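Local coordinates for peptidoglycan glycosyltransferase (Eggerthella lenta, PDB 4MNR), which belongs to the penicillin-binding proteins, joining an N-terminal domain of the penicillin-binding protein dimerisation family to a C-terminal domain whose fold is shared with serine beta-lactamases, at residues N410-V415 / V427-D433; F187-A193 / G260-F266; S60-G64 / S73-K77; T219-F223 / S240-V244. The contacts are given in a common frame with arbitrary orientation. Where two conformers were deposited one is given. Residues are numbered along the deposited sequence.

Contact 1 of 4, residues N410-V415 / V427-D433; sequences NDSWFV and VAIVIED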
loop_
_atom_site.group_PDB
_atom_site.type_symbol
_atom_site.label_atom_id
_atom_site.label_comp_id
_atom_site.label_asym_id
_atom_site.label_seq_id
_atom_site.Cartn_x
_atom_site.Cartn_y
_atom_site.Cartn_z
ATOM N N ASN A 410 -9.149 15.760 -2.187
ATOM C CA ASN A 410 -7.949 15.045 -1.803
ATOM C C ASN A 410 -8.169 13.541 -1.847
ATOM O O ASN A 410 -9.307 13.078 -1.806
ATOM C CB ASN A 410 -7.565 15.396 -0.368
ATOM C CG ASN A 410 -7.355 16.880 -0.161
ATOM O OD1 ASN A 410 -6.275 17.404 -0.426
ATOM N ND2 ASN A 410 -8.383 17.565 0.329
ATOM N N ASP A 411 -7.080 12.789 -1.920
ATOM C CA ASP A 411 -7.143 11.363 -1.641
ATOM C C ASP A 411 -6.851 11.167 -0.173
ATOM O O ASP A 411 -5.979 11.827 0.381
ATOM C CB ASP A 411 -6.113 10.594 -2.457
ATOM C CG ASP A 411 -6.427 10.598 -3.948
ATOM O OD1 ASP A 411 -7.599 10.819 -4.331
ATOM O OD2 ASP A 411 -5.493 10.365 -4.750
ATOM N N SER A 412 -7.565 10.239 0.453
ATOM C CA SER A 412 -7.457 10.041 1.889
ATOM C C SER A 412 -6.766 8.719 2.203
ATOM O O SER A 412 -7.192 7.666 1.736
ATOM C CB SER A 412 -8.856 10.079 2.518
ATOM O OG SER A 412 -8.769 9.937 3.933
ATOM N N TRP A 413 -5.688 8.785 2.984
ATOM C CA TRP A 413 -4.830 7.640 3.255
ATOM C C TRP A 413 -4.739 7.297 4.736
ATOM O O TRP A 413 -4.873 8.167 5.600
ATOM C CB TRP A 413 -3.383 7.971 2.878
ATOM C CG TRP A 413 -3.014 7.950 1.445
ATOM C CD1 TRP A 413 -3.112 8.969 0.555
ATOM C CD2 TRP A 413 -2.406 6.859 0.749
ATOM N NE1 TRP A 413 -2.626 8.577 -0.672
ATOM C CE2 TRP A 413 -2.179 7.287 -0.575
ATOM C CE3 TRP A 413 -2.043 5.558 1.116
ATOM C CZ2 TRP A 413 -1.604 6.455 -1.535
ATOM C CZ3 TRP A 413 -1.470 4.735 0.167
ATOM C CH2 TRP A 413 -1.263 5.186 -1.145
ATOM N N PHE A 414 -4.436 6.035 5.027
ATOM C CA PHE A 414 -3.918 5.674 6.344
ATOM C C PHE A 414 -2.966 4.507 6.195
ATOM O O PHE A 414 -3.249 3.582 5.442
ATOM C CB PHE A 414 -5.044 5.252 7.275
ATOM C CG PHE A 414 -4.587 4.938 8.672
ATOM C CD1 PHE A 414 -4.312 5.960 9.568
ATOM C CD2 PHE A 414 -4.443 3.625 9.093
ATOM C CE1 PHE A 414 -3.905 5.672 10.875
ATOM C CE2 PHE A 414 -4.048 3.334 10.402
ATOM C CZ PHE A 414 -3.780 4.354 11.281
ATOM N N VAL A 415 -1.837 4.557 6.898
ATOM C CA VAL A 415 -0.947 3.400 7.028
ATOM C C VAL A 415 -0.783 3.186 8.526
ATOM O O VAL A 415 -0.423 4.113 9.249
ATOM C CB VAL A 415 0.425 3.647 6.375
ATOM C CG1 VAL A 415 1.349 2.474 6.643
ATOM C CG2 VAL A 415 0.271 3.873 4.885
ATOM N N VAL A 427 -1.842 -2.234 7.904
ATOM C CA VAL A 427 -2.834 -1.923 6.869
ATOM C C VAL A 427 -2.500 -0.603 6.158
ATOM O O VAL A 427 -2.159 0.380 6.813
ATOM C CB VAL A 427 -4.267 -1.823 7.447
ATOM C CG1 VAL A 427 -5.272 -1.545 6.329
ATOM C CG2 VAL A 427 -4.655 -3.103 8.178
ATOM N N ALA A 428 -2.596 -0.589 4.826
ATOM C CA ALA A 428 -2.455 0.640 4.035
ATOM C C ALA A 428 -3.727 0.758 3.211
ATOM O O ALA A 428 -4.160 -0.212 2.591
ATOM C CB ALA A 428 -1.238 0.573 3.109
ATOM N N ILE A 429 -4.333 1.937 3.222
ATOM C CA ILE A 429 -5.574 2.130 2.481
ATOM C C ILE A 429 -5.566 3.516 1.870
ATOM O O ILE A 429 -5.094 4.476 2.492
ATOM C CB ILE A 429 -6.813 1.928 3.393
ATOM C CG1 ILE A 429 -8.119 2.098 2.607
ATOM C CG2 ILE A 429 -6.801 2.885 4.558
ATOM C CD1 ILE A 429 -9.350 1.553 3.377
ATOM N N VAL A 430 -6.036 3.613 0.630
ATOM C CA VAL A 430 -6.270 4.922 0.025
ATOM C C VAL A 430 -7.705 4.970 -0.475
ATOM O O VAL A 430 -8.196 4.026 -1.106
ATOM C CB VAL A 430 -5.279 5.261 -1.126
ATOM C CG1 VAL A 430 -5.367 4.211 -2.240
ATOM C CG2 VAL A 430 -5.569 6.686 -1.660
ATOM N N ILE A 431 -8.395 6.051 -0.145
ATOM C CA ILE A 431 -9.730 6.299 -0.681
ATOM C C ILE A 431 -9.642 7.517 -1.592
ATOM O O ILE A 431 -9.425 8.635 -1.123
ATOM C CB ILE A 431 -10.735 6.632 0.442
ATOM C CG1 ILE A 431 -10.773 5.522 1.494
ATOM C CG2 ILE A 431 -12.124 6.879 -0.152
ATOM C CD1 ILE A 431 -11.299 4.221 0.983
ATOM N N GLU A 432 -9.821 7.323 -2.893
ATOM C CA GLU A 432 -9.735 8.457 -3.819
ATOM C C GLU A 432 -10.885 9.456 -3.631
ATOM O O GLU A 432 -12.043 9.065 -3.431
ATOM C CB GLU A 432 -9.700 7.983 -5.272
ATOM C CG GLU A 432 -8.500 7.102 -5.606
ATOM C CD GLU A 432 -8.536 6.577 -7.022
ATOM O OE1 GLU A 432 -8.955 7.322 -7.940
ATOM O OE2 GLU A 432 -8.150 5.408 -7.220
ATOM N N ASP A 433 -10.555 10.742 -3.692
ATOM C CA ASP A 433 -11.567 11.800 -3.568
ATOM C C ASP A 433 -12.398 11.637 -2.302
ATOM O O ASP A 433 -13.620 11.788 -2.333
ATOM C CB ASP A 433 -12.481 11.804 -4.794
ATOM C CG ASP A 433 -11.700 11.793 -6.089
ATOM O OD1 ASP A 433 -10.824 12.671 -6.248
ATOM O OD2 ASP A 433 -11.937 10.894 -6.927
#

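Contact 2 of 4, residues F187-A193 / G260-F266; sequences FKIVTLA and GAESFGF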
loop_
_atom_site.group_PDB
_atom_site.type_symbol
_atom_site.label_atom_id
_atom_site.label_comp_id
_atom_site.label_asym_id
_atom_site.label_seq_id
_atom_site.Cartn_x
_atom_site.Cartn_y
_atom_site.Cartn_z
ATOM N N PHE A 187 3.748 9.671 3.547
ATOM C CA PHE A 187 5.175 9.581 3.260
ATOM C C PHE A 187 6.029 10.205 4.366
ATOM O O PHE A 187 7.238 9.978 4.429
ATOM C CB PHE A 187 5.457 10.278 1.916
ATOM C CG PHE A 187 6.880 10.184 1.449
ATOM C CD1 PHE A 187 7.355 9.043 0.803
ATOM C CD2 PHE A 187 7.728 11.262 1.591
ATOM C CE1 PHE A 187 8.665 8.966 0.359
ATOM C CE2 PHE A 187 9.052 11.195 1.153
ATOM C CZ PHE A 187 9.516 10.041 0.531
ATOM N N LYS A 188 5.412 11.012 5.227
ATOM C CA LYS A 188 6.161 11.591 6.338
ATOM C C LYS A 188 6.776 10.501 7.228
ATOM O O LYS A 188 7.750 10.757 7.934
ATOM C CB LYS A 188 5.289 12.560 7.151
ATOM C CG LYS A 188 4.947 13.831 6.385
ATOM C CD LYS A 188 3.959 14.712 7.129
ATOM C CE LYS A 188 3.590 15.930 6.252
ATOM N NZ LYS A 188 2.426 16.636 6.807
ATOM N N ILE A 189 6.239 9.288 7.171
ATOM C CA ILE A 189 6.878 8.173 7.878
ATOM C C ILE A 189 8.321 8.014 7.376
ATOM O O ILE A 189 9.259 7.855 8.164
ATOM C CB ILE A 189 6.135 6.847 7.639
ATOM C CG1 ILE A 189 4.722 6.888 8.235
ATOM C CG2 ILE A 189 6.938 5.689 8.227
ATOM C CD1 ILE A 189 3.893 5.673 7.875
ATOM N N VAL A 190 8.503 8.086 6.057
ATOM C CA VAL A 190 9.838 7.981 5.453
ATOM C C VAL A 190 10.742 9.161 5.814
ATOM O O VAL A 190 11.889 8.967 6.223
ATOM C CB VAL A 190 9.772 7.841 3.911
ATOM C CG1 VAL A 190 11.181 7.799 3.304
ATOM C CG2 VAL A 190 9.007 6.588 3.537
ATOM N N THR A 191 10.223 10.376 5.670
ATOM C CA THR A 191 10.977 11.571 6.027
ATOM C C THR A 191 11.426 11.569 7.486
ATOM O O THR A 191 12.595 11.811 7.778
ATOM C CB THR A 191 10.170 12.826 5.722
ATOM O OG1 THR A 191 9.711 12.741 4.369
ATOM C CG2 THR A 191 11.038 14.080 5.867
ATOM N N LEU A 192 10.494 11.279 8.387
ATOM C CA LEU A 192 10.792 11.204 9.825
ATOM C C LEU A 192 11.825 10.130 10.130
ATOM O O LEU A 192 12.801 10.363 10.852
ATOM C CB LEU A 192 9.512 10.902 10.593
ATOM C CG LEU A 192 9.696 10.756 12.105
ATOM C CD1 LEU A 192 10.217 12.062 12.713
ATOM C CD2 LEU A 192 8.386 10.323 12.746
ATOM N N ALA A 193 11.609 8.932 9.596
ATOM C CA ALA A 193 12.546 7.838 9.845
ATOM C C ALA A 193 13.948 8.177 9.351
ATOM O O ALA A 193 14.935 7.859 9.995
ATOM C CB ALA A 193 12.043 6.539 9.195
ATOM N N GLY A 260 17.091 8.121 1.677
ATOM C CA GLY A 260 16.165 7.597 2.662
ATOM C C GLY A 260 14.971 6.915 2.018
ATOM O O GLY A 260 14.541 5.835 2.453
ATOM N N ALA A 261 14.422 7.547 0.984
ATOM C CA ALA A 261 13.290 6.969 0.280
ATOM C C ALA A 261 13.724 5.667 -0.396
ATOM O O ALA A 261 12.974 4.682 -0.412
ATOM C CB ALA A 261 12.755 7.950 -0.753
ATOM N N GLU A 262 14.925 5.666 -0.965
ATOM C CA GLU A 262 15.402 4.470 -1.645
ATOM C C GLU A 262 15.586 3.305 -0.666
ATOM O O GLU A 262 15.401 2.137 -1.031
ATOM C CB GLU A 262 16.659 4.767 -2.469
ATOM C CG GLU A 262 16.313 5.576 -3.731
ATOM C CD GLU A 262 17.505 5.954 -4.580
ATOM O OE1 GLU A 262 18.652 5.776 -4.114
ATOM O OE2 GLU A 262 17.280 6.437 -5.720
ATOM N N SER A 263 15.932 3.623 0.578
ATOM C CA SER A 263 16.078 2.589 1.605
ATOM C C SER A 263 14.761 1.871 1.901
ATOM O O SER A 263 14.765 0.734 2.381
ATOM C CB SER A 263 16.661 3.178 2.896
ATOM O OG SER A 263 17.957 3.714 2.678
ATOM N N PHE A 264 13.641 2.536 1.617
ATOM C CA PHE A 264 12.319 1.966 1.834
ATOM C C PHE A 264 11.758 1.369 0.557
ATOM O O PHE A 264 10.629 0.890 0.542
ATOM C CB PHE A 264 11.335 3.031 2.328
ATOM C CG PHE A 264 11.424 3.316 3.800
ATOM C CD1 PHE A 264 10.554 2.692 4.688
ATOM C CD2 PHE A 264 12.330 4.236 4.289
ATOM C CE1 PHE A 264 10.602 2.967 6.041
ATOM C CE2 PHE A 264 12.388 4.518 5.645
ATOM C CZ PHE A 264 11.532 3.877 6.527
ATOM N N GLY A 265 12.524 1.413 -0.521
ATOM C CA GLY A 265 12.097 0.722 -1.723
ATOM C C GLY A 265 11.760 1.585 -2.919
ATOM O O GLY A 265 11.470 1.059 -3.996
ATOM N N PHE A 266 11.798 2.903 -2.758
ATOM C CA PHE A 266 11.590 3.770 -3.912
ATOM C C PHE A 266 12.719 3.588 -4.932
ATOM O O PHE A 266 13.881 3.375 -4.570
ATOM C CB PHE A 266 11.425 5.236 -3.471
ATOM C CG PHE A 266 10.094 5.518 -2.828
ATOM C CD1 PHE A 266 9.851 5.139 -1.519
ATOM C CD2 PHE A 266 9.076 6.134 -3.544
ATOM C CE1 PHE A 266 8.625 5.374 -0.918
ATOM C CE2 PHE A 266 7.842 6.385 -2.956
ATOM C CZ PHE A 266 7.605 6.002 -1.641
#

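Contact 3 of 4, residues S60-G64 / S73-K77; sequences SHVVG and SGIEK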
loop_
_atom_site.group_PDB
_atom_site.type_symbol
_atom_site.label_atom_id
_atom_site.label_comp_id
_atom_site.label_asym_id
_atom_site.label_seq_id
_atom_site.Cartn_x
_atom_site.Cartn_y
_atom_site.Cartn_z
ATOM N N SER A 60 -11.227 -10.344 -6.625
ATOM C CA SER A 60 -11.325 -10.480 -8.076
ATOM C C SER A 60 -10.073 -10.072 -8.844
ATOM O O SER A 60 -9.648 -10.781 -9.756
ATOM C CB SER A 60 -12.522 -9.700 -8.612
ATOM O OG SER A 60 -13.710 -10.298 -8.153
ATOM N N HIS A 61 -9.499 -8.926 -8.507
ATOM C CA HIS A 61 -8.341 -8.451 -9.263
ATOM C C HIS A 61 -7.144 -9.354 -9.066
ATOM O O HIS A 61 -6.348 -9.546 -9.981
ATOM C CB HIS A 61 -7.982 -7.028 -8.857
ATOM C CG HIS A 61 -9.069 -6.048 -9.140
ATOM N ND1 HIS A 61 -10.109 -5.824 -8.266
ATOM C CD2 HIS A 61 -9.296 -5.255 -10.214
ATOM C CE1 HIS A 61 -10.928 -4.928 -8.788
ATOM N NE2 HIS A 61 -10.456 -4.564 -9.965
ATOM N N VAL A 62 -7.011 -9.893 -7.858
ATOM C CA VAL A 62 -5.911 -10.795 -7.537
ATOM C C VAL A 62 -6.041 -12.137 -8.267
ATOM O O VAL A 62 -5.080 -12.605 -8.895
ATOM C CB VAL A 62 -5.807 -11.037 -6.020
ATOM C CG1 VAL A 62 -4.896 -12.219 -5.722
ATOM C CG2 VAL A 62 -5.281 -9.789 -5.314
ATOM N N VAL A 63 -7.229 -12.737 -8.216
ATOM C CA VAL A 63 -7.432 -14.048 -8.827
ATOM C C VAL A 63 -7.253 -13.975 -10.344
ATOM O O VAL A 63 -6.583 -14.818 -10.948
ATOM C CB VAL A 63 -8.794 -14.705 -8.420
ATOM C CG1 VAL A 63 -9.980 -13.884 -8.877
ATOM C CG2 VAL A 63 -8.907 -16.130 -8.990
ATOM N N GLY A 64 -7.793 -12.924 -10.949
ATOM C CA GLY A 64 -7.705 -12.753 -12.382
ATOM C C GLY A 64 -8.638 -13.703 -13.105
ATOM O O GLY A 64 -9.536 -14.300 -12.512
ATOM N N SER A 73 -5.142 -12.906 -16.598
ATOM C CA SER A 73 -4.655 -11.829 -15.751
ATOM C C SER A 73 -4.508 -12.348 -14.326
ATOM O O SER A 73 -4.890 -13.492 -14.032
ATOM C CB SER A 73 -5.628 -10.655 -15.763
ATOM O OG SER A 73 -6.853 -11.038 -15.167
ATOM N N GLY A 74 -3.966 -11.515 -13.443
ATOM C CA GLY A 74 -3.850 -11.867 -12.035
ATOM C C GLY A 74 -3.060 -13.142 -11.780
ATOM O O GLY A 74 -2.060 -13.414 -12.454
ATOM N N ILE A 75 -3.501 -13.924 -10.800
ATOM C CA ILE A 75 -2.815 -15.166 -10.442
ATOM C C ILE A 75 -2.971 -16.207 -11.552
ATOM O O ILE A 75 -2.056 -16.987 -11.815
ATOM C CB ILE A 75 -3.316 -15.714 -9.073
ATOM C CG1 ILE A 75 -2.873 -14.789 -7.934
ATOM C CG2 ILE A 75 -2.838 -17.147 -8.827
ATOM C CD1 ILE A 75 -1.377 -14.831 -7.623
ATOM N N GLU A 76 -4.116 -16.193 -12.233
ATOM C CA GLU A 76 -4.338 -17.101 -13.366
ATOM C C GLU A 76 -3.236 -16.956 -14.411
ATOM O O GLU A 76 -2.816 -17.934 -15.039
ATOM C CB GLU A 76 -5.694 -16.823 -14.030
ATOM C CG GLU A 76 -6.920 -17.161 -13.182
ATOM C CD GLU A 76 -7.340 -18.625 -13.294
ATOM O OE1 GLU A 76 -8.558 -18.895 -13.261
ATOM O OE2 GLU A 76 -6.467 -19.508 -13.409
ATOM N N LYS A 77 -2.792 -15.716 -14.612
ATOM C CA LYS A 77 -1.685 -15.422 -15.518
ATOM C C LYS A 77 -0.324 -15.767 -14.909
ATOM O O LYS A 77 0.471 -16.488 -15.519
ATOM C CB LYS A 77 -1.715 -13.945 -15.929
ATOM C CG LYS A 77 -0.598 -13.517 -16.873
ATOM C CD LYS A 77 -0.633 -12.008 -17.075
ATOM C CE LYS A 77 0.325 -11.565 -18.164
ATOM N NZ LYS A 77 1.481 -10.818 -17.605
HETATM O O HOH W 1 -6.802 -9.525 -12.699
#

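Contact 4 of 4, residues T219-F223 / S240-V244; sequences TVSNF and SSNTV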
loop_
_atom_site.group_PDB
_atom_site.type_symbol
_atom_site.label_atom_id
_atom_site.label_comp_id
_atom_site.label_asym_id
_atom_site.label_seq_id
_atom_site.Cartn_x
_atom_site.Cartn_y
_atom_site.Cartn_z
ATOM N N THR A 219 5.234 28.574 -2.508
ATOM C CA THR A 219 4.625 28.393 -1.190
ATOM C C THR A 219 4.511 26.927 -0.745
ATOM O O THR A 219 4.197 26.046 -1.541
ATOM C CB THR A 219 3.219 29.030 -1.199
ATOM O OG1 THR A 219 3.342 30.430 -1.483
ATOM C CG2 THR A 219 2.529 28.856 0.127
ATOM N N VAL A 220 4.784 26.672 0.534
ATOM C CA VAL A 220 4.424 25.409 1.167
ATOM C C VAL A 220 3.387 25.789 2.216
ATOM O O VAL A 220 3.567 26.767 2.944
ATOM C CB VAL A 220 5.630 24.735 1.857
ATOM C CG1 VAL A 220 5.201 23.457 2.579
ATOM C CG2 VAL A 220 6.716 24.437 0.845
ATOM N N SER A 221 2.293 25.038 2.284
ATOM C CA SER A 221 1.211 25.394 3.201
ATOM C C SER A 221 0.745 24.194 4.007
ATOM O O SER A 221 0.686 23.076 3.493
ATOM C CB SER A 221 0.015 25.984 2.442
ATOM O OG SER A 221 0.341 27.190 1.774
ATOM N N ASN A 222 0.419 24.432 5.275
ATOM C CA ASN A 222 -0.231 23.418 6.089
ATOM C C ASN A 222 -1.617 23.181 5.535
ATOM O O ASN A 222 -2.172 24.038 4.831
ATOM C CB ASN A 222 -0.351 23.881 7.542
ATOM C CG ASN A 222 0.922 23.640 8.343
ATOM O OD1 ASN A 222 1.782 22.867 7.940
ATOM N ND2 ASN A 222 1.041 24.306 9.481
ATOM N N PHE A 223 -2.182 22.016 5.834
ATOM C CA PHE A 223 -3.556 21.732 5.439
ATOM C C PHE A 223 -4.473 22.787 6.046
ATOM O O PHE A 223 -4.341 23.131 7.221
ATOM C CB PHE A 223 -3.967 20.324 5.876
ATOM C CG PHE A 223 -3.119 19.238 5.278
ATOM C CD1 PHE A 223 -3.002 19.117 3.906
ATOM C CD2 PHE A 223 -2.452 18.332 6.085
ATOM C CE1 PHE A 223 -2.218 18.117 3.347
ATOM C CE2 PHE A 223 -1.673 17.330 5.537
ATOM C CZ PHE A 223 -1.560 17.220 4.163
ATOM N N SER A 240 0.420 16.492 11.454
ATOM C CA SER A 240 0.757 16.417 10.030
ATOM C C SER A 240 1.064 17.781 9.392
ATOM O O SER A 240 0.458 18.156 8.392
ATOM C CB SER A 240 -0.345 15.710 9.247
ATOM O OG SER A 240 0.213 15.124 8.083
ATOM N N SER A 241 2.023 18.508 9.955
ATOM C CA SER A 241 2.360 19.836 9.429
ATOM C C SER A 241 3.266 19.789 8.195
ATOM O O SER A 241 4.398 19.300 8.253
ATOM C CB SER A 241 3.033 20.683 10.516
ATOM O OG SER A 241 3.580 21.864 9.939
ATOM N N ASN A 242 2.769 20.308 7.077
ATOM C CA ASN A 242 3.568 20.360 5.856
ATOM C C ASN A 242 4.701 21.376 5.975
ATOM O O ASN A 242 5.794 21.174 5.436
ATOM C CB ASN A 242 2.699 20.740 4.645
ATOM C CG ASN A 242 1.651 19.677 4.305
ATOM O OD1 ASN A 242 1.879 18.480 4.476
ATOM N ND2 ASN A 242 0.492 20.127 3.809
ATOM N N THR A 243 4.444 22.489 6.653
ATOM C CA THR A 243 5.498 23.511 6.741
ATOM C C THR A 243 6.676 23.064 7.606
ATOM O O THR A 243 7.818 23.437 7.342
ATOM C CB THR A 243 4.985 24.893 7.156
ATOM O OG1 THR A 243 4.325 24.810 8.421
ATOM C CG2 THR A 243 4.014 25.447 6.091
ATOM N N VAL A 244 6.419 22.247 8.622
ATOM C CA VAL A 244 7.531 21.689 9.380
ATOM C C VAL A 244 8.279 20.658 8.540
ATOM O O VAL A 244 9.501 20.676 8.465
ATOM C CB VAL A 244 7.048 21.017 10.666
ATOM C CG1 VAL A 244 8.174 20.189 11.295
ATOM C CG2 VAL A 244 6.536 22.070 11.646
HETATM O O HOH W 2 -0.439 20.401 7.253
#

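Contact 1 of 4, residues N410-V415 / V427-D433
Strands 410-415 and 427-431 run antiparallel, their axes 4.6 Å apart at the closest and their directions 167° apart. Two hydrogen-bonded pairs hold them. In the first, S412 N gives to I431 O (2.9 Å) and I431 N to S412 O (2.8 Å); in the second, F414 N gives to I429 O and I429 N to F414 O, both 3.0 Å. Between them W413 and V430 form a non-hydrogen-bonded pair, as do V415 and A428 farther along, with CA-H...O contacts such as W413 CA to I429 O at 3.3 Å. This is a beta hairpin inside the five-stranded antiparallel sheet of the penicillin-binding fold. It lies next to strand 398-406, which carries the family's KTG motif, K400-T401-G402, and W413 bonds through its backbone to G402. Side chains alternate between two faces. V430 lies over the six-membered ring of W413, its CB 3.6 Å from the ring centroid in a CH-pi contact, and V415 CG2 meets A428 CB at 4.0 Å; helix 321-332 packs against this side. On the other face F414 CB touches I429 CG2 at 4.0 Å, under helix 438-453, where S412 OG bonds G439 N. Beyond the S412-I431 pair, D433 N donates to D411 OD1 (3.0 Å), and K406 bridges the carboxylates of D411 and D433, whose OD1 atoms sit 4.2 Å apart.

Contact 2 of 4, residues F187-A193 / G260-F266
V190 and F264 bury the most here, with F187 next. V190, with chi1 in t, sets CG1 3.8 Å from A261 CA and 3.9 Å from F264 CD2, while its CG2 sits over the F264 ring, 4.2 Å from the centroid, in a CH-pi contact. The edge of that ring reaches along helix 188-193, bringing CZ to 3.8 Å from A193 CB. F264 lies where helix 242-263 ends in a Schellman motif: F266 N bonds A261 O (3.2 Å), G265 N bonds E262 O (3.0 Å), and G265 takes the positive phi that suits glycine. The turn also delivers F266 to F187. Their rings make an offset edge-to-face pair, planes at 87° and centroids 5.5 Å apart, the F187 edge toward the F266 face, with F187 CZ also 4.1 Å from A261 CB. No hydrogen bond crosses this apolar interface. Helix 321-332 lies alongside, with A330 against F264 and E323 touching F266.

Contact 3 of 4, residues S60-G64 / S73-K77
Two backbone hydrogen bonds tie the end of helix 60-63 to the start of the next helical turn: I75 N donates to V62 O (2.8 Å) and E76 N to V63 O (3.1 Å). Carbonyls left over at one helix's C-terminus thus satisfy amides at the N-terminus of the other. A CA-H...O contact, G64 CA to S73 O at 3.3 Å, marks how close the two segments come, and two glycines permit it. G64 ends its helix with positive phi, G74 also has positive phi, and their CA atoms lie 4.0 Å apart; a CB on G64 would clash with S73 O and one on G74 with V62 O. Water adds a bridge, giving a hydrogen bond to H61 O (2.8 Å) and pairing with S73 OG (2.9 Å). The apolar share is small: V62 CG1 meets I75 CG1 at 3.9 Å. Among the charged groups, E76 points its CB toward the 60-64 segment, but its carboxylate bonds to R51, R27 and Y53. Around this joint, V63, I75 and E76 all rest on I30 of strand 30-31, and V63 also packs on L38 and A39 of strand 37-43. On another side H61 and V62 reach S147 and M145 of strand 142-148, so the paired turns sit between strands 30-31 and 37-43 of the mixed sheet and strand 142-148, at the edge of the five-stranded sheet.

Contact 4 of 4, residues T219-F223 / S240-V244
N222, its chi1 at -83° and chi2 at -17°, aims OD1 into the open first turn of helix 242-263. There OD1 accepts from T243 N (3.0 Å, almost perfectly straight) and from S241 OG (2.9 Å), while its ND2 is held by A226 O and S209. S241 is the N-cap: in the t rotamer its OG accepts from V244 N at 3.2 Å even as it donates to N222 OD1, and it also hydrogen-bonds S209 OG. T243 takes p, which sends OG1 to P210 O and leaves CG2 3.4 Å from V220 O. V220, in t, lays CG1 4.2 Å from both T243 CG2 and N242 CB. N242 is m, and its amide works two ways: ND2 donates to S221 O (3.0 Å), OD1 receives K188. Above that amide lies one face of F223, also m, with CE1 3.4 Å from N242 ND2. Beside the ring a water accepts from F223 N (2.8 Å) and N242 N (3.2 Å) and donates to S240 O (2.7 Å). S240 has positive phi, as the residue that closes the preceding helix in a Schellman motif, and its OG bonds K188 and K400. S240-S241-N242 is the SxN motif of the penicillin-binding proteins; its meeting with K188 of the SxxK motif and K400 of the KTG motif is the arrangement typical of the family's active site.

Overall arrangement
Contacts 2 and 4 share helix 242-263, one at each end, and contact 4 is nested in the loop that contact 2 closes. They also touch directly: K188 NZ stands 3.0 Å from both S240 OG and N242 OD1, two probable hydrogen bonds that join the SxxK and SxN motifs in what is, by family, the active site. Contact 1 flanks this region, its nearest atoms about 6 Å from contact 4, and packs against contact 2 through V415 CG1 and I189 CD1, 4.3 Å apart. Contact 3 is remote, in the N-terminal domain, its centre about 40 Å from that of contact 4 and on the opposite side of the chain's centre.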